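Side-chain contacts in cytochrome P450 (CYP102L1) (Mycobacterium phage Adler, PDB 6N6Q), which probably acts as a heme-thiolate monooxygenase, using the iron of its buried protoporphyrin IX to activate oxygen and oxidise organic substrates: residues 291-296 against 339-344; 37-42 against 370-375; 229-234 against 246-251; 30-35 against 52-57. All coordinates share one frame; numbering follows the deposited sequence.

In the fold
Interactions 1, 2 and 3 are buried, whereas interaction 4 lies at the surface. Interactions 2 and 4 are close neighbours, with centres about 10 Å apart: both involve the N-terminal region around helix 35-43 and reach the same five-stranded sheet, and Leu-39 touches residues of each. Interaction 1 also touches interaction 2, through Trp-342 and Gln-37, and joins one helix to the end of another and the residue just after it, by aromatic and aliphatic packing. Interaction 3 stands apart on the other side of the chain's centre, where aliphatic packing between helices is flanked by a charged capping box. A weak amide-hydroxyl bond marks interaction 2; in interaction 4 an amide lies against a phenyl ring.

Interaction 1: residues 291-296 against 339-344; sequences LHFLAT and LRLWPV
Phe-293 sets the outer end of its ring against Leu-341 and Trp-342, and its side chain crosses each of theirs at about a right angle. The closest approach is from its CZ to Leu-341 CD2, 3.6 Å, with the methyl arriving obliquely to the ring. Toward the indole the two rings meet edge to edge: Phe-293 CZ lies 4.0 Å from Trp-342 CD1, each atom near the plane of the other ring. Leu-341 offers this methyl because its CG stands anti to the backbone N (chi1 -155°), which carries the branch out toward the phenyl group. In P450 terms the contact joins the long helix I, 265-296, to the end of helix K, 329-341, whose ExxR motif is Glu-337 and Arg-340, linked here by a salt bridge. The chain leaves the helix at Trp-342, whose indole also stacks with Phe-289, and runs on to Val-344, which touches the heme. His-292 CD2 lies over the margin of one face of the Phe-293 ring, 3.6 Å from its plane, and Phe-391 stacks with the same phenyl group. One turn on, Thr-296 OG1 bonds to His-292 O at 3.0 Å, from above the carbonyl plane.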
loop_
_atom_site.group_PDB
_atom_site.type_symbol
_atom_site.label_atom_id
_atom_site.label_comp_id
_atom_site.label_asym_id
_atom_site.label_seq_id
_atom_site.Cartn_x
_atom_site.Cartn_y
_atom_site.Cartn_z
ATOM N N LEU A 291 -10.692 -5.404 -8.703
ATOM C CA LEU A 291 -11.281 -5.365 -10.036
ATOM C C LEU A 291 -11.229 -6.734 -10.701
ATOM O O LEU A 291 -12.169 -7.125 -11.404
ATOM C CB LEU A 291 -10.574 -4.319 -10.898
ATOM C CG LEU A 291 -10.934 -2.867 -10.588
ATOM C CD1 LEU A 291 -10.159 -1.912 -11.484
ATOM C CD2 LEU A 291 -12.428 -2.657 -10.743
ATOM N N HIS A 292 -10.141 -7.480 -10.488
ATOM C CA HIS A 292 -10.045 -8.821 -11.054
ATOM C C HIS A 292 -11.107 -9.742 -10.467
ATOM O O HIS A 292 -11.810 -10.446 -11.202
ATOM C CB HIS A 292 -8.653 -9.402 -10.813
ATOM C CG HIS A 292 -8.584 -10.884 -11.011
ATOM N ND1 HIS A 292 -8.552 -11.466 -12.261
ATOM C CD2 HIS A 292 -8.565 -11.903 -10.121
ATOM C CE1 HIS A 292 -8.503 -12.779 -12.130
ATOM N NE2 HIS A 292 -8.511 -13.071 -10.841
ATOM N N PHE A 293 -11.237 -9.753 -9.139
ATOM C CA PHE A 293 -12.192 -10.655 -8.505
ATOM C C PHE A 293 -13.632 -10.233 -8.769
ATOM O O PHE A 293 -14.532 -11.080 -8.770
ATOM C CB PHE A 293 -11.908 -10.740 -7.005
ATOM C CG PHE A 293 -10.702 -11.573 -6.665
ATOM C CD1 PHE A 293 -10.539 -12.835 -7.214
ATOM C CD2 PHE A 293 -9.723 -11.089 -5.810
ATOM C CE1 PHE A 293 -9.429 -13.605 -6.907
ATOM C CE2 PHE A 293 -8.611 -11.854 -5.500
ATOM C CZ PHE A 293 -8.463 -13.111 -6.050
ATOM N N LEU A 294 -13.873 -8.939 -9.001
ATOM C CA LEU A 294 -15.208 -8.506 -9.403
ATOM C C LEU A 294 -15.502 -8.877 -10.850
ATOM O O LEU A 294 -16.652 -9.180 -11.189
ATOM C CB LEU A 294 -15.363 -6.997 -9.203
ATOM C CG LEU A 294 -15.490 -6.482 -7.769
ATOM C CD1 LEU A 294 -15.403 -4.963 -7.743
ATOM C CD2 LEU A 294 -16.787 -6.954 -7.131
ATOM N N ALA A 295 -14.488 -8.865 -11.712
ATOM C CA ALA A 295 -14.668 -9.242 -13.108
ATOM C C ALA A 295 -14.696 -10.749 -13.319
ATOM O O ALA A 295 -14.967 -11.194 -14.440
ATOM C CB ALA A 295 -13.558 -8.630 -13.967
ATOM N N THR A 296 -14.430 -11.538 -12.282
ATOM C CA THR A 296 -14.337 -12.990 -12.390
ATOM C C THR A 296 -15.462 -13.728 -11.682
ATOM O O THR A 296 -16.014 -14.680 -12.239
ATOM C CB THR A 296 -12.986 -13.464 -11.836
ATOM O OG1 THR A 296 -11.937 -13.060 -12.727
ATOM C CG2 THR A 296 -12.957 -14.980 -11.676
ATOM N N LEU A 339 -7.685 -7.887 0.313
ATOM C CA LEU A 339 -6.504 -7.679 1.141
ATOM C C LEU A 339 -6.155 -8.908 1.966
ATOM O O LEU A 339 -5.028 -9.002 2.465
ATOM C CB LEU A 339 -6.709 -6.472 2.057
ATOM C CG LEU A 339 -6.675 -5.115 1.350
ATOM C CD1 LEU A 339 -6.924 -3.984 2.334
ATOM C CD2 LEU A 339 -5.343 -4.927 0.637
ATOM N N ARG A 340 -7.088 -9.846 2.127
ATOM C CA ARG A 340 -6.761 -11.104 2.785
ATOM C C ARG A 340 -6.107 -12.071 1.806
ATOM O O ARG A 340 -4.978 -12.525 2.023
ATOM C CB ARG A 340 -8.017 -11.732 3.397
ATOM C CG ARG A 340 -7.730 -12.982 4.217
ATOM C CD ARG A 340 -8.985 -13.794 4.483
ATOM N NE ARG A 340 -9.543 -14.353 3.256
ATOM C CZ ARG A 340 -9.125 -15.482 2.693
ATOM N NH1 ARG A 340 -8.139 -16.176 3.247
ATOM N NH2 ARG A 340 -9.688 -15.917 1.577
ATOM N N LEU A 341 -6.803 -12.387 0.711
ATOM C CA LEU A 341 -6.289 -13.372 -0.233
ATOM C C LEU A 341 -4.970 -12.925 -0.852
ATOM O O LEU A 341 -4.106 -13.762 -1.141
ATOM C CB LEU A 341 -7.326 -13.643 -1.324
ATOM C CG LEU A 341 -7.226 -15.006 -2.011
ATOM C CD1 LEU A 341 -7.316 -16.121 -0.982
ATOM C CD2 LEU A 341 -8.312 -15.159 -3.063
ATOM N N TRP A 342 -4.792 -11.622 -1.053
ATOM C CA TRP A 342 -3.553 -11.083 -1.611
ATOM C C TRP A 342 -3.235 -9.760 -0.937
ATOM O O TRP A 342 -3.577 -8.686 -1.448
ATOM C CB TRP A 342 -3.649 -10.916 -3.128
ATOM C CG TRP A 342 -3.735 -12.218 -3.851
ATOM C CD1 TRP A 342 -4.864 -12.814 -4.335
ATOM C CD2 TRP A 342 -2.651 -13.100 -4.163
ATOM N NE1 TRP A 342 -4.547 -14.008 -4.936
ATOM C CE2 TRP A 342 -3.195 -14.208 -4.842
ATOM C CE3 TRP A 342 -1.272 -13.058 -3.935
ATOM C CZ2 TRP A 342 -2.409 -15.266 -5.295
ATOM C CZ3 TRP A 342 -0.492 -14.110 -4.386
ATOM C CH2 TRP A 342 -1.064 -15.199 -5.060
ATOM N N PRO A 343 -2.567 -9.795 0.214
ATOM C CA PRO A 343 -2.180 -8.542 0.870
ATOM C C PRO A 343 -1.054 -7.863 0.115
ATOM O O PRO A 343 0.057 -8.399 0.041
ATOM C CB PRO A 343 -1.746 -8.987 2.272
ATOM C CG PRO A 343 -1.463 -10.466 2.165
ATOM C CD PRO A 343 -1.915 -10.969 0.819
ATOM N N VAL A 344 -1.337 -6.692 -0.465
ATOM C CA VAL A 344 -0.342 -6.003 -1.280
ATOM C C VAL A 344 0.909 -5.708 -0.466
ATOM O O VAL A 344 2.024 -5.725 -1.000
ATOM C CB VAL A 344 -0.944 -4.724 -1.896
ATOM C CG1 VAL A 344 -2.030 -5.089 -2.895
ATOM C CG2 VAL A 344 -1.501 -3.815 -0.813
#

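Interaction 2: residues 37-42 against 370-375; sequences QGLTRE and WVFVNL
Asn-374 and Thr-40 are brought together by their first torsions. In Asn-374, CG lies anti to the backbone N (chi1 -170°), which extends the amide off the strand toward the helix; in Thr-40, OG1 lies beside its own backbone N and anti to the carbonyl carbon, on the flank of the helix that the amide reaches. The two side chains cross at about a right angle, and Asn-374 ND2 donates to Thr-40 OG1 at 3.4 Å. With an N-H...O angle of 129° this bond is bent and weak. Both groups have firmer partners: Thr-40 OG1 is hydrogen-bonded to His-376 ND1 and to Val-36 O, while Asn-374 OD1 accepts from Ala-377 N as the N-cap of helix 375-379. The cap thus fixes the amide from its oxygen end and leaves the nitrogen directed at helix 35-43. There ND2 also packs 3.6 Å from Leu-39 CB. Farther along the leucine, CD1 makes a loose apolar contact with Phe-372 CE2 at 4.5 Å. The axes of segment 37-42 and strand 370-374 cross at 87° and approach to 10.3 Å. As the A helix of the P450 fold, helix 35-43 rests on the five-stranded sheet, in which strand 370-374 lies between 58-62 and 347-352; Leu-39 also packs on Val-61 of strand 58-62 and Gln-52 of strand 49-53.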
loop_
_atom_site.group_PDB
_atom_site.type_symbol
_atom_site.label_atom_id
_atom_site.label_comp_id
_atom_site.label_asym_id
_atom_site.label_seq_id
_atom_site.Cartn_x
_atom_site.Cartn_y
_atom_site.Cartn_z
ATOM N N GLN A 37 5.527 -15.686 -1.961
ATOM C CA GLN A 37 4.770 -16.853 -2.393
ATOM C C GLN A 37 5.567 -18.141 -2.211
ATOM O O GLN A 37 4.976 -19.205 -1.987
ATOM C CB GLN A 37 4.337 -16.692 -3.852
ATOM C CG GLN A 37 3.388 -15.526 -4.081
ATOM C CD GLN A 37 3.208 -15.193 -5.548
ATOM O OE1 GLN A 37 2.887 -16.059 -6.361
ATOM N NE2 GLN A 37 3.419 -13.928 -5.894
ATOM N N GLY A 38 6.900 -18.061 -2.303
ATOM C CA GLY A 38 7.732 -19.229 -2.060
ATOM C C GLY A 38 7.832 -19.569 -0.586
ATOM O O GLY A 38 7.837 -20.744 -0.208
ATOM N N LEU A 39 7.889 -18.543 0.268
ATOM C CA LEU A 39 7.923 -18.778 1.706
ATOM C C LEU A 39 6.621 -19.389 2.203
ATOM O O LEU A 39 6.638 -20.210 3.126
ATOM C CB LEU A 39 8.212 -17.473 2.447
ATOM C CG LEU A 39 9.580 -16.838 2.198
ATOM C CD1 LEU A 39 9.690 -15.483 2.890
ATOM C CD2 LEU A 39 10.688 -17.768 2.659
ATOM N N THR A 40 5.491 -19.007 1.604
ATOM C CA THR A 40 4.206 -19.572 2.005
ATOM C C THR A 40 4.146 -21.064 1.700
ATOM O O THR A 40 3.714 -21.861 2.540
ATOM C CB THR A 40 3.067 -18.828 1.305
ATOM O OG1 THR A 40 3.035 -17.468 1.754
ATOM C CG2 THR A 40 1.725 -19.485 1.604
ATOM N N ARG A 41 4.577 -21.461 0.499
ATOM C CA ARG A 41 4.646 -22.882 0.175
ATOM C C ARG A 41 5.646 -23.597 1.073
ATOM O O ARG A 41 5.409 -24.731 1.506
ATOM C CB ARG A 41 5.014 -23.071 -1.298
ATOM C CG ARG A 41 4.043 -22.423 -2.269
ATOM C CD ARG A 41 4.287 -22.890 -3.695
ATOM N NE ARG A 41 3.350 -22.281 -4.637
ATOM C CZ ARG A 41 2.112 -22.717 -4.851
ATOM N NH1 ARG A 41 1.653 -23.769 -4.186
ATOM N NH2 ARG A 41 1.331 -22.099 -5.727
ATOM N N GLU A 42 6.772 -22.943 1.368
ATOM C CA GLU A 42 7.756 -23.515 2.280
ATOM C C GLU A 42 7.205 -23.643 3.695
ATOM O O GLU A 42 7.551 -24.592 4.410
ATOM C CB GLU A 42 9.024 -22.656 2.268
ATOM C CG GLU A 42 9.985 -22.888 3.428
ATOM C CD GLU A 42 10.624 -24.259 3.404
ATOM O OE1 GLU A 42 11.181 -24.676 4.443
ATOM O OE2 GLU A 42 10.571 -24.922 2.350
ATOM N N TRP A 370 15.467 -10.120 14.727
ATOM C CA TRP A 370 14.341 -9.753 13.884
ATOM C C TRP A 370 13.782 -10.965 13.152
ATOM O O TRP A 370 14.514 -11.892 12.792
ATOM C CB TRP A 370 14.728 -8.656 12.876
ATOM C CG TRP A 370 16.006 -8.902 12.138
ATOM C CD1 TRP A 370 17.273 -8.714 12.610
ATOM C CD2 TRP A 370 16.143 -9.356 10.787
ATOM N NE1 TRP A 370 18.191 -9.037 11.639
ATOM C CE2 TRP A 370 17.523 -9.432 10.510
ATOM C CE3 TRP A 370 15.235 -9.711 9.786
ATOM C CZ2 TRP A 370 18.015 -9.847 9.275
ATOM C CZ3 TRP A 370 15.724 -10.123 8.562
ATOM C CH2 TRP A 370 17.102 -10.189 8.316
ATOM N N VAL A 371 12.463 -10.944 12.946
ATOM C CA VAL A 371 11.742 -11.981 12.224
ATOM C C VAL A 371 10.836 -11.314 11.195
ATOM O O VAL A 371 10.646 -10.096 11.193
ATOM C CB VAL A 371 10.911 -12.884 13.161
ATOM C CG1 VAL A 371 11.806 -13.565 14.190
ATOM C CG2 VAL A 371 9.819 -12.070 13.843
ATOM N N PHE A 372 10.268 -12.138 10.317
ATOM C CA PHE A 372 9.356 -11.686 9.276
ATOM C C PHE A 372 8.000 -12.336 9.500
ATOM O O PHE A 372 7.903 -13.566 9.572
ATOM C CB PHE A 372 9.894 -12.028 7.885
ATOM C CG PHE A 372 8.965 -11.662 6.759
ATOM C CD1 PHE A 372 8.808 -10.340 6.371
ATOM C CD2 PHE A 372 8.266 -12.642 6.075
ATOM C CE1 PHE A 372 7.959 -10.002 5.330
ATOM C CE2 PHE A 372 7.416 -12.310 5.032
ATOM C CZ PHE A 372 7.264 -10.989 4.660
ATOM N N VAL A 373 6.962 -11.514 9.619
ATOM C CA VAL A 373 5.590 -11.995 9.704
ATOM C C VAL A 373 5.062 -12.121 8.280
ATOM O O VAL A 373 4.909 -11.121 7.575
ATOM C CB VAL A 373 4.714 -11.059 10.545
ATOM C CG1 VAL A 373 3.257 -11.485 10.466
ATOM C CG2 VAL A 373 5.193 -11.042 11.990
ATOM N N ASN A 374 4.797 -13.352 7.849
ATOM C CA ASN A 374 4.301 -13.620 6.500
ATOM C C ASN A 374 2.782 -13.492 6.520
ATOM O O ASN A 374 2.071 -14.439 6.869
ATOM C CB ASN A 374 4.743 -15.002 6.030
ATOM C CG ASN A 374 4.475 -15.237 4.554
ATOM O OD1 ASN A 374 3.590 -14.622 3.962
ATOM N ND2 ASN A 374 5.241 -16.139 3.952
ATOM N N LEU A 375 2.281 -12.311 6.142
ATOM C CA LEU A 375 0.838 -12.086 6.138
ATOM C C LEU A 375 0.148 -12.914 5.063
ATOM O O LEU A 375 -0.955 -13.428 5.285
ATOM C CB LEU A 375 0.531 -10.603 5.936
ATOM C CG LEU A 375 0.818 -9.661 7.104
ATOM C CD1 LEU A 375 0.703 -8.221 6.645
ATOM C CD2 LEU A 375 -0.139 -9.939 8.252
#

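Interaction 3: residues 229-234 against 246-251; sequences DKIIDV and DMLDIM
Leu-248 carries all the apolar contact, reaching across to Ile-231 and Ile-232 on the facing helix. Its CG is anti to the backbone N (chi1 177°), which sends the isobutyl group toward that helix with its two methyls divided between the isoleucines. CD2 meets the branch methyl of Ile-231, CG2, at 3.9 Å and also lies 3.7 Å from the backbone carbonyl, Ile-231 O. CD1 makes the looser approach, 4.4 Å from Ile-232 CG1. Ile-231 touches with its short branch while the longer one leads away, and Ile-232 packs on Ile-268 of helix 265-296 as well. The helices joined here, 212-237 and 247-253, correspond to G and H of the P450 fold, and the short H helix opens with a capping box. Hydrogen bonds within segment 246-251 build it: Asp-249 N donates to Asp-246 OD1 at 2.8 Å, nearly along the C-O axis, and Asp-246 N returns a bond to Asp-249 OD2 at 3.3 Å, on the anti side of that carboxylate. This reciprocal pairing ties off N-H groups at the helix start, but it brings Asp-246 OD1 and Asp-249 OD2, two acceptors, within 2.9 Å of each other. Charge pairing probably offsets that: Arg-235, on helix 212-237, reaches the N-cap and first turn of helix 247-253, where its NH1 makes salt bridges to Asp-246 OD1 and Asp-249 OD1.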
loop_
_atom_site.group_PDB
_atom_site.type_symbol
_atom_site.label_atom_id
_atom_site.label_comp_id
_atom_site.label_asym_id
_atom_site.label_seq_id
_atom_site.Cartn_x
_atom_site.Cartn_y
_atom_site.Cartn_z
ATOM N N ASP A 229 11.375 20.369 -3.002
ATOM C CA ASP A 229 11.677 21.662 -2.396
ATOM C C ASP A 229 10.838 22.766 -3.024
ATOM O O ASP A 229 10.374 23.676 -2.327
ATOM C CB ASP A 229 13.166 21.981 -2.533
ATOM C CG ASP A 229 14.029 21.177 -1.578
ATOM O OD1 ASP A 229 13.519 20.762 -0.516
ATOM O OD2 ASP A 229 15.221 20.968 -1.887
ATOM N N LYS A 230 10.633 22.702 -4.342
ATOM C CA LYS A 230 9.804 23.701 -5.006
ATOM C C LYS A 230 8.358 23.618 -4.533
ATOM O O LYS A 230 7.694 24.646 -4.364
ATOM C CB LYS A 230 9.889 23.532 -6.525
ATOM C CG LYS A 230 9.259 24.674 -7.308
ATOM C CD LYS A 230 9.678 24.648 -8.772
ATOM C CE LYS A 230 9.171 25.879 -9.513
ATOM N NZ LYS A 230 9.676 25.941 -10.915
ATOM N N ILE A 231 7.856 22.403 -4.305
ATOM C CA ILE A 231 6.509 22.245 -3.763
ATOM C C ILE A 231 6.430 22.836 -2.360
ATOM O O ILE A 231 5.411 23.423 -1.972
ATOM C CB ILE A 231 6.099 20.760 -3.785
ATOM C CG1 ILE A 231 6.086 20.238 -5.223
ATOM C CG2 ILE A 231 4.742 20.562 -3.131
ATOM C CD1 ILE A 231 5.740 18.771 -5.342
ATOM N N ILE A 232 7.507 22.707 -1.585
ATOM C CA ILE A 232 7.529 23.269 -0.238
ATOM C C ILE A 232 7.617 24.790 -0.292
ATOM O O ILE A 232 6.907 25.491 0.438
ATOM C CB ILE A 232 8.688 22.661 0.571
ATOM C CG1 ILE A 232 8.463 21.162 0.783
ATOM C CG2 ILE A 232 8.843 23.374 1.906
ATOM C CD1 ILE A 232 9.685 20.425 1.281
ATOM N N ASP A 233 8.478 25.326 -1.163
ATOM C CA ASP A 233 8.687 26.770 -1.212
ATOM C C ASP A 233 7.451 27.503 -1.719
ATOM O O ASP A 233 7.087 28.557 -1.184
ATOM C CB ASP A 233 9.898 27.100 -2.085
ATOM C CG ASP A 233 11.213 26.797 -1.398
ATOM O OD1 ASP A 233 11.295 26.987 -0.164
ATOM O OD2 ASP A 233 12.164 26.369 -2.087
ATOM N N VAL A 234 6.798 26.968 -2.754
ATOM C CA VAL A 234 5.615 27.623 -3.310
ATOM C C VAL A 234 4.512 27.715 -2.261
ATOM O O VAL A 234 3.844 28.748 -2.132
ATOM C CB VAL A 234 5.139 26.883 -4.574
ATOM C CG1 VAL A 234 3.775 27.391 -5.011
ATOM C CG2 VAL A 234 6.148 27.054 -5.698
ATOM N N ASP A 246 -3.960 21.049 4.745
ATOM C CA ASP A 246 -3.779 19.699 4.241
ATOM C C ASP A 246 -2.520 19.092 4.868
ATOM O O ASP A 246 -2.020 19.583 5.887
ATOM C CB ASP A 246 -3.744 19.722 2.706
ATOM C CG ASP A 246 -2.622 20.585 2.150
ATOM O OD1 ASP A 246 -1.826 21.133 2.941
ATOM O OD2 ASP A 246 -2.536 20.714 0.910
ATOM N N MET A 247 -1.998 18.023 4.263
ATOM C CA MET A 247 -0.828 17.355 4.826
ATOM C C MET A 247 0.406 18.246 4.764
ATOM O O MET A 247 1.183 18.308 5.722
ATOM C CB MET A 247 -0.571 16.039 4.093
ATOM C CG MET A 247 -1.744 15.079 4.120
ATOM S SD MET A 247 -1.403 13.560 3.215
ATOM C CE MET A 247 -3.009 12.769 3.276
ATOM N N LEU A 248 0.604 18.940 3.642
ATOM C CA LEU A 248 1.756 19.826 3.517
ATOM C C LEU A 248 1.639 21.019 4.458
ATOM O O LEU A 248 2.639 21.462 5.034
ATOM C CB LEU A 248 1.902 20.286 2.067
ATOM C CG LEU A 248 3.016 21.286 1.746
ATOM C CD1 LEU A 248 4.353 20.794 2.277
ATOM C CD2 LEU A 248 3.090 21.520 0.248
ATOM N N ASP A 249 0.423 21.547 4.631
ATOM C CA ASP A 249 0.230 22.683 5.526
ATOM C C ASP A 249 0.589 22.325 6.962
ATOM O O ASP A 249 1.269 23.095 7.650
ATOM C CB ASP A 249 -1.212 23.178 5.449
ATOM C CG ASP A 249 -1.504 23.940 4.173
ATOM O OD1 ASP A 249 -0.614 24.682 3.702
ATOM O OD2 ASP A 249 -2.625 23.804 3.640
ATOM N N ILE A 250 0.146 21.158 7.432
ATOM C CA ILE A 250 0.426 20.763 8.809
ATOM C C ILE A 250 1.921 20.543 9.014
ATOM O O ILE A 250 2.464 20.858 10.080
ATOM C CB ILE A 250 -0.396 19.517 9.184
ATOM C CG1 ILE A 250 -1.891 19.836 9.123
ATOM C CG2 ILE A 250 -0.025 19.022 10.574
ATOM C CD1 ILE A 250 -2.785 18.684 9.545
ATOM N N MET A 251 2.613 20.013 8.001
ATOM C CA MET A 251 4.055 19.827 8.125
ATOM C C MET A 251 4.790 21.161 8.188
ATOM O O MET A 251 5.874 21.243 8.779
ATOM C CB MET A 251 4.586 18.976 6.970
ATOM C CG MET A 251 4.296 17.489 7.125
ATOM S SD MET A 251 5.082 16.458 5.868
ATOM C CE MET A 251 4.324 17.095 4.377
#

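Interaction 4: residues 30-35 against 52-57; sequences VDFATP and QCIGDF
Phe-32 and Gln-52 form the tight part of this contact, their side chains coming from opposite directions until the amide lies against the ring. Gln-52 NE2 is 3.2 Å from Phe-32 CE2 and Gln-52 CD is 3.4 Å from Phe-32 CZ. Ring and amide planes are only 18° apart, although the nitrogen sits obliquely to the phenyl group. Gln-52 CG, anti to the backbone N (chi1 -173°), lies 3.6 Å from Phe-32 CZ, and a bend at chi2 (59°) then turns the amide against the ring. Val-30 CG1 lies over one face of the ring, and Leu-39 of helix 35-43 packs on Phe-32, Gln-52 and Ile-54 alike. Residues 54-57 form the turn of the hairpin between antiparallel strands 49-53 and 58-62, at the sheet's edge, and the chain leading into helix 35-43 packs on this end. Here the fit slackens: Ile-54 CG2 stands 4.1 Å from Phe-32 CD1, and beyond it Gly-55 and Asp-56 are solvent-exposed. Exposed Asp-31 accepts from Ala-33 N through OD1, an Asx turn. No hydrogen bond crosses between the segments, consistent with a largely van der Waals contact, the Gln-52 amide having at least a weak partner in Cys-53 O.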
loop_
_atom_site.group_PDB
_atom_site.type_symbol
_atom_site.label_atom_id
_atom_site.label_comp_id
_atom_site.label_asym_id
_atom_site.label_seq_id
_atom_site.Cartn_x
_atom_site.Cartn_y
_atom_site.Cartn_z
ATOM N N VAL A 30 11.360 -25.769 -3.597
ATOM C CA VAL A 30 10.596 -24.529 -3.635
ATOM C C VAL A 30 11.320 -23.533 -4.526
ATOM O O VAL A 30 12.547 -23.400 -4.461
ATOM C CB VAL A 30 10.386 -23.943 -2.223
ATOM C CG1 VAL A 30 9.528 -22.688 -2.289
ATOM C CG2 VAL A 30 9.753 -24.975 -1.309
ATOM N N ASP A 31 10.556 -22.832 -5.360
ATOM C CA ASP A 31 11.078 -21.764 -6.202
ATOM C C ASP A 31 10.802 -20.428 -5.523
ATOM O O ASP A 31 9.639 -20.043 -5.355
ATOM C CB ASP A 31 10.445 -21.805 -7.591
ATOM C CG ASP A 31 11.124 -20.866 -8.571
ATOM O OD1 ASP A 31 12.162 -20.269 -8.209
ATOM O OD2 ASP A 31 10.621 -20.727 -9.705
ATOM N N PHE A 32 11.866 -19.727 -5.131
ATOM C CA PHE A 32 11.752 -18.435 -4.464
ATOM C C PHE A 32 11.944 -17.266 -5.423
ATOM O O PHE A 32 12.369 -16.182 -5.004
ATOM C CB PHE A 32 12.747 -18.344 -3.306
ATOM C CG PHE A 32 12.481 -19.328 -2.203
ATOM C CD1 PHE A 32 11.509 -19.074 -1.251
ATOM C CD2 PHE A 32 13.203 -20.506 -2.119
ATOM C CE1 PHE A 32 11.260 -19.977 -0.237
ATOM C CE2 PHE A 32 12.957 -21.412 -1.107
ATOM C CZ PHE A 32 11.984 -21.147 -0.165
ATOM N N ALA A 33 11.651 -17.467 -6.711
ATOM C CA ALA A 33 11.616 -16.349 -7.648
ATOM C C ALA A 33 10.633 -15.287 -7.175
ATOM O O ALA A 33 10.947 -14.091 -7.158
ATOM C CB ALA A 33 11.248 -16.848 -9.044
ATOM N N THR A 34 9.430 -15.712 -6.789
ATOM C CA THR A 34 8.531 -14.870 -6.015
ATOM C C THR A 34 8.780 -15.175 -4.543
ATOM O O THR A 34 8.409 -16.265 -4.077
ATOM C CB THR A 34 7.079 -15.142 -6.385
ATOM O OG1 THR A 34 6.743 -16.494 -6.049
ATOM C CG2 THR A 34 6.868 -14.932 -7.878
ATOM N N PRO A 35 9.412 -14.274 -3.785
ATOM C CA PRO A 35 9.870 -14.653 -2.433
ATOM C C PRO A 35 8.747 -15.006 -1.471
ATOM O O PRO A 35 8.774 -16.085 -0.863
ATOM C CB PRO A 35 10.649 -13.412 -1.976
ATOM C CG PRO A 35 11.027 -12.703 -3.238
ATOM C CD PRO A 35 9.889 -12.939 -4.179
ATOM N N GLN A 52 14.938 -19.529 6.276
ATOM C CA GLN A 52 15.030 -19.663 4.829
ATOM C C GLN A 52 15.949 -18.587 4.268
ATOM O O GLN A 52 15.869 -17.424 4.670
ATOM C CB GLN A 52 13.650 -19.565 4.170
ATOM C CG GLN A 52 13.672 -19.854 2.682
ATOM C CD GLN A 52 14.211 -21.235 2.377
ATOM O OE1 GLN A 52 13.876 -22.207 3.053
ATOM N NE2 GLN A 52 15.060 -21.329 1.360
ATOM N N CYS A 53 16.815 -18.988 3.338
ATOM C CA CYS A 53 17.640 -18.058 2.573
ATOM C C CYS A 53 16.905 -17.724 1.280
ATOM O O CYS A 53 16.723 -18.593 0.423
ATOM C CB CYS A 53 19.012 -18.658 2.276
ATOM S SG CYS A 53 20.160 -18.700 3.672
ATOM N N ILE A 54 16.485 -16.472 1.136
ATOM C CA ILE A 54 15.749 -16.029 -0.046
ATOM C C ILE A 54 16.651 -15.286 -1.023
ATOM O O ILE A 54 16.626 -15.550 -2.226
ATOM C CB ILE A 54 14.530 -15.172 0.362
ATOM C CG1 ILE A 54 14.904 -14.166 1.450
ATOM C CG2 ILE A 54 13.386 -16.062 0.820
ATOM C CD1 ILE A 54 13.756 -13.259 1.844
ATOM N N GLY A 55 17.456 -14.352 -0.526
ATOM C CA GLY A 55 18.370 -13.626 -1.383
ATOM C C GLY A 55 19.690 -13.328 -0.707
ATOM O O GLY A 55 20.590 -14.172 -0.673
ATOM N N ASP A 56 19.810 -12.125 -0.155
ATOM C CA ASP A 56 21.021 -11.684 0.520
ATOM C C ASP A 56 21.000 -11.961 2.014
ATOM O O ASP A 56 21.895 -11.498 2.728
ATOM C CB ASP A 56 21.235 -10.189 0.280
ATOM C CG ASP A 56 20.020 -9.360 0.658
ATOM O OD1 ASP A 56 20.070 -8.657 1.691
ATOM O OD2 ASP A 56 19.007 -9.422 -0.073
ATOM N N PHE A 57 20.008 -12.698 2.506
ATOM C CA PHE A 57 19.898 -12.913 3.940
ATOM C C PHE A 57 19.051 -14.145 4.213
ATOM O O PHE A 57 18.243 -14.569 3.383
ATOM C CB PHE A 57 19.306 -11.684 4.644
ATOM C CG PHE A 57 17.947 -11.285 4.142
ATOM C CD1 PHE A 57 17.819 -10.418 3.069
ATOM C CD2 PHE A 57 16.798 -11.760 4.754
ATOM C CE1 PHE A 57 16.570 -10.042 2.605
ATOM C CE2 PHE A 57 15.546 -11.387 4.298
ATOM C CZ PHE A 57 15.432 -10.526 3.222
#